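Local structure of transcriptional regulator AdcR (Streptococcus pneumoniae, 3TGN) at residues B[50-54]-B[89-95]. The protein acts as a zinc-responsive, homodimeric MarR-family transcription factor that represses zinc-uptake and histidine-triad genes when zinc is present and can also activate adh. Numbering follows the deposited sequence.
Sequences ESLTN and DARVIFY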
ATOM      1  N   GLU B  50      24.492  -4.120  -0.467  1.00 46.77           N
ATOM      2  CA  GLU B  50      24.436  -5.542  -0.826  1.00 50.33           C
ATOM      3  C   GLU B  50      24.816  -5.943  -2.260  1.00 51.00           C
ATOM      4  O   GLU B  50      24.918  -7.134  -2.557  1.00 52.50           O
ATOM      5  CB  GLU B  50      23.052  -6.107  -0.489  1.00 52.26           C
ATOM      6  CG  GLU B  50      22.607  -5.840   0.941  1.00 53.32           C
ATOM      7  CD  GLU B  50      21.168  -6.244   1.188  1.00 54.29           C
ATOM      8  OE1 GLU B  50      20.422  -5.453   1.804  1.00 54.21           O
ATOM      9  OE2 GLU B  50      20.782  -7.354   0.763  1.00 55.38           O
ATOM     10  N   SER B  51      25.018  -4.972  -3.143  1.00 52.01           N
ATOM     11  CA  SER B  51      25.372  -5.269  -4.534  1.00 50.59           C
ATOM     12  C   SER B  51      24.433  -6.302  -5.162  1.00 48.66           C
ATOM     13  O   SER B  51      24.882  -7.286  -5.753  1.00 52.49           O
ATOM     14  CB  SER B  51      26.818  -5.769  -4.632  1.00 50.87           C
ATOM     15  OG  SER B  51      26.913  -7.141  -4.281  1.00 48.50           O
ATOM     16  N   LEU B  52      23.131  -6.068  -5.034  1.00 40.72           N
ATOM     17  CA  LEU B  52      22.127  -7.015  -5.504  1.00 34.52           C
ATOM     18  C   LEU B  52      21.938  -6.947  -7.017  1.00 30.15           C
ATOM     19  O   LEU B  52      22.291  -5.953  -7.653  1.00 26.62           O
ATOM     20  CB  LEU B  52      20.795  -6.741  -4.803  1.00 36.64           C
ATOM     21  CG  LEU B  52      20.846  -6.671  -3.275  1.00 38.44           C
ATOM     22  CD1 LEU B  52      19.607  -5.987  -2.719  1.00 42.57           C
ATOM     23  CD2 LEU B  52      21.022  -8.056  -2.670  1.00 38.09           C
ATOM     24  N   THR B  53      21.376  -8.007  -7.590  1.00 27.20           N
ATOM     25  CA  THR B  53      21.059  -8.021  -9.012  1.00 27.74           C
ATOM     26  C   THR B  53      19.728  -7.323  -9.235  1.00 28.52           C
ATOM     27  O   THR B  53      18.974  -7.093  -8.289  1.00 30.29           O
ATOM     28  CB  THR B  53      20.951  -9.455  -9.566  1.00 28.16           C
ATOM     29  OG1 THR B  53      19.772 -10.084  -9.048  1.00 28.66           O
ATOM     30  CG2 THR B  53      22.178 -10.277  -9.185  1.00 29.98           C
ATOM     31  N   ASN B  54      19.437  -6.991 -10.487  1.00 24.72           N
ATOM     32  CA  ASN B  54      18.166  -6.362 -10.825  1.00 25.98           C
ATOM     33  C   ASN B  54      16.987  -7.278 -10.514  1.00 30.46           C
ATOM     34  O   ASN B  54      15.888  -6.813 -10.211  1.00 30.48           O
ATOM     35  CB  ASN B  54      18.149  -5.935 -12.293  1.00 24.08           C
ATOM     36  CG  ASN B  54      19.016  -4.717 -12.554  1.00 24.08           C
ATOM     37  OD1 ASN B  54      19.783  -4.290 -11.690  1.00 22.49           O
ATOM     38  ND2 ASN B  54      18.896  -4.148 -13.749  1.00 23.89           N
ATOM     39  N   ASP B  89      33.893  -8.022  -3.197  1.00 27.91           N
ATOM     40  CA  ASP B  89      32.674  -8.615  -3.736  1.00 27.45           C
ATOM     41  C   ASP B  89      32.988  -9.762  -4.696  1.00 25.67           C
ATOM     42  O   ASP B  89      33.864  -9.641  -5.552  1.00 25.22           O
ATOM     43  CB  ASP B  89      31.845  -7.551  -4.455  1.00 27.18           C
ATOM     44  CG  ASP B  89      30.385  -7.931  -4.567  1.00 31.63           C
ATOM     45  OD1 ASP B  89      30.077  -8.924  -5.261  1.00 32.76           O
ATOM     46  OD2 ASP B  89      29.544  -7.233  -3.960  1.00 32.74           O
ATOM     47  N   ALA B  90      32.261 -10.866  -4.555  1.00 25.96           N
ATOM     48  CA  ALA B  90      32.484 -12.048  -5.387  1.00 27.03           C
ATOM     49  C   ALA B  90      32.099 -11.830  -6.850  1.00 29.13           C
ATOM     50  O   ALA B  90      32.688 -12.431  -7.753  1.00 24.56           O
ATOM     51  CB  ALA B  90      31.733 -13.246  -4.818  1.00 26.13           C
ATOM     52  N   ARG B  91      31.112 -10.969  -7.075  1.00 28.65           N
ATOM     53  CA  ARG B  91      30.575 -10.748  -8.413  1.00 27.60           C
ATOM     54  C   ARG B  91      31.634 -10.271  -9.402  1.00 27.31           C
ATOM     55  O   ARG B  91      32.497  -9.462  -9.063  1.00 31.29           O
ATOM     56  CB  ARG B  91      29.405  -9.762  -8.364  1.00 28.88           C
ATOM     57  CG  ARG B  91      28.151 -10.329  -7.713  1.00 29.46           C
ATOM     58  CD  ARG B  91      26.974  -9.390  -7.887  1.00 29.19           C
ATOM     59  NE  ARG B  91      26.801  -9.005  -9.284  1.00 31.12           N
ATOM     60  CZ  ARG B  91      25.861  -8.173  -9.719  1.00 30.96           C
ATOM     61  NH1 ARG B  91      25.001  -7.633  -8.863  1.00 32.27           N
ATOM     62  NH2 ARG B  91      25.782  -7.879 -11.008  1.00 27.33           N
ATOM     63  N   VAL B  92      31.560 -10.781 -10.627  1.00 21.63           N
ATOM     64  CA  VAL B  92      32.516 -10.427 -11.671  1.00 17.98           C
ATOM     65  C   VAL B  92      32.357  -8.969 -12.101  1.00 19.38           C
ATOM     66  O   VAL B  92      33.298  -8.350 -12.602  1.00 17.93           O
ATOM     67  CB  VAL B  92      32.366 -11.344 -12.894  1.00 16.93           C
ATOM     68  CG1 VAL B  92      32.723 -12.779 -12.526  1.00 20.01           C
ATOM     69  CG2 VAL B  92      30.952 -11.273 -13.429  1.00 18.58           C
ATOM     70  N   ILE B  93      31.157  -8.432 -11.905  1.00 18.14           N
ATOM     71  CA  ILE B  93      30.892  -7.020 -12.156  1.00 19.09           C
ATOM     72  C   ILE B  93      29.516  -6.665 -11.608  1.00 21.60           C
ATOM     73  O   ILE B  93      28.563  -7.430 -11.752  1.00 22.68           O
ATOM     74  CB  ILE B  93      30.977  -6.678 -13.663  1.00 17.47           C
ATOM     75  CG1 ILE B  93      30.966  -5.162 -13.880  1.00 19.81           C
ATOM     76  CG2 ILE B  93      29.850  -7.338 -14.427  1.00 16.41           C
ATOM     77  CD1 ILE B  93      31.265  -4.750 -15.313  1.00 15.63           C
ATOM     78  N   PHE B  94      29.416  -5.506 -10.972  1.00 15.22           N
ATOM     79  CA  PHE B  94      28.171  -5.110 -10.333  1.00 22.24           C
ATOM     80  C   PHE B  94      28.022  -3.599 -10.357  1.00 20.38           C
ATOM     81  O   PHE B  94      28.974  -2.880 -10.663  1.00 18.38           O
ATOM     82  CB  PHE B  94      28.147  -5.601  -8.886  1.00 20.70           C
ATOM     83  CG  PHE B  94      29.293  -5.094  -8.060  1.00 20.30           C
ATOM     84  CD1 PHE B  94      30.525  -5.727  -8.099  1.00 21.78           C
ATOM     85  CD2 PHE B  94      29.143  -3.978  -7.253  1.00 17.99           C
ATOM     86  CE1 PHE B  94      31.587  -5.260  -7.342  1.00 22.20           C
ATOM     87  CE2 PHE B  94      30.201  -3.506  -6.494  1.00 20.60           C
ATOM     88  CZ  PHE B  94      31.424  -4.147  -6.542  1.00 22.23           C
ATOM     89  N   TYR B  95      26.823  -3.123 -10.035  1.00 18.66           N
ATOM     90  CA  TYR B  95      26.569  -1.693  -9.949  1.00 20.21           C
ATOM     91  C   TYR B  95      26.838  -1.195  -8.537  1.00 23.37           C
ATOM     92  O   TYR B  95      26.306  -1.736  -7.569  1.00 25.00           O
ATOM     93  CB  TYR B  95      25.122  -1.374 -10.323  1.00 17.24           C
ATOM     94  CG  TYR B  95      24.742  -1.709 -11.747  1.00 20.35           C
ATOM     95  CD1 TYR B  95      25.177  -0.922 -12.808  1.00 22.21           C
ATOM     96  CD2 TYR B  95      23.927  -2.795 -12.027  1.00 20.17           C
ATOM     97  CE1 TYR B  95      24.821  -1.220 -14.113  1.00 20.06           C
ATOM     98  CE2 TYR B  95      23.565  -3.100 -13.327  1.00 21.48           C
ATOM     99  CZ  TYR B  95      24.016  -2.311 -14.364  1.00 20.70           C
ATOM    100  OH  TYR B  95      23.654  -2.615 -15.657  1.00 20.46           O
TER
HETATM  101  O   HOH W   1      24.938  -4.574  -8.371  1.00 23.31           O
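S51 meets D89 and F94 of the wing of this winged helix-turn-helix domain from a left-handed backbone conformation, with positive phi where the chain leaves helix 38-50. Its OG lies 2.7 Å from D89 OD2 and 2.6 Å from E50 O; one hydroxyl proton faces two acceptors, and the geometry does not settle which receives it. With chi1 80°, OG sits between the backbone N and the carbonyl carbon, which brings it within range of both. D89 forms an Asx turn, R91 N donating to the anti lone pair of OD1 at 2.9 Å while OD2 faces S51 OG; the turn probably helps fix the carboxylate. Next to OG, S51 CB approaches F94 CD2 obliquely at 3.9 Å, while D89 CG lies over one face of the same ring, offset toward its rim.

The second tie comes from R91, whose chain bends at chi3 (51°) and brings NH1 to 3.1 Å from S51 O. The N-H...O angle of 151° shows a moderately bent bond; the oxygen is nearly in the guanidinium plane, whereas NH1 stands well above the carbonyl plane. F94 CB packs over the centre of one guanidinium face, and T53 CG2 lies over the opposite face, 3.9 Å from NH1. T53 OG1 turns instead to E56 N, capping helix 54-61. A water accepts from Y95 N at 2.9 Å and lies 3.1 Å from L52 O, to which it can donate, though its protons have other acceptors in reach.

Further along, N54 and Y95 both pack on I72 of helix 65-77, the second helix of the predicted DNA-binding motif. Across the 271 Å² buried here, R91 bonds to a neutral carbonyl, D89 OD2 meets a hydroxyl and no salt bridge crosses, consistent with a small, direction-dependent surface junction rather than a charge-paired one.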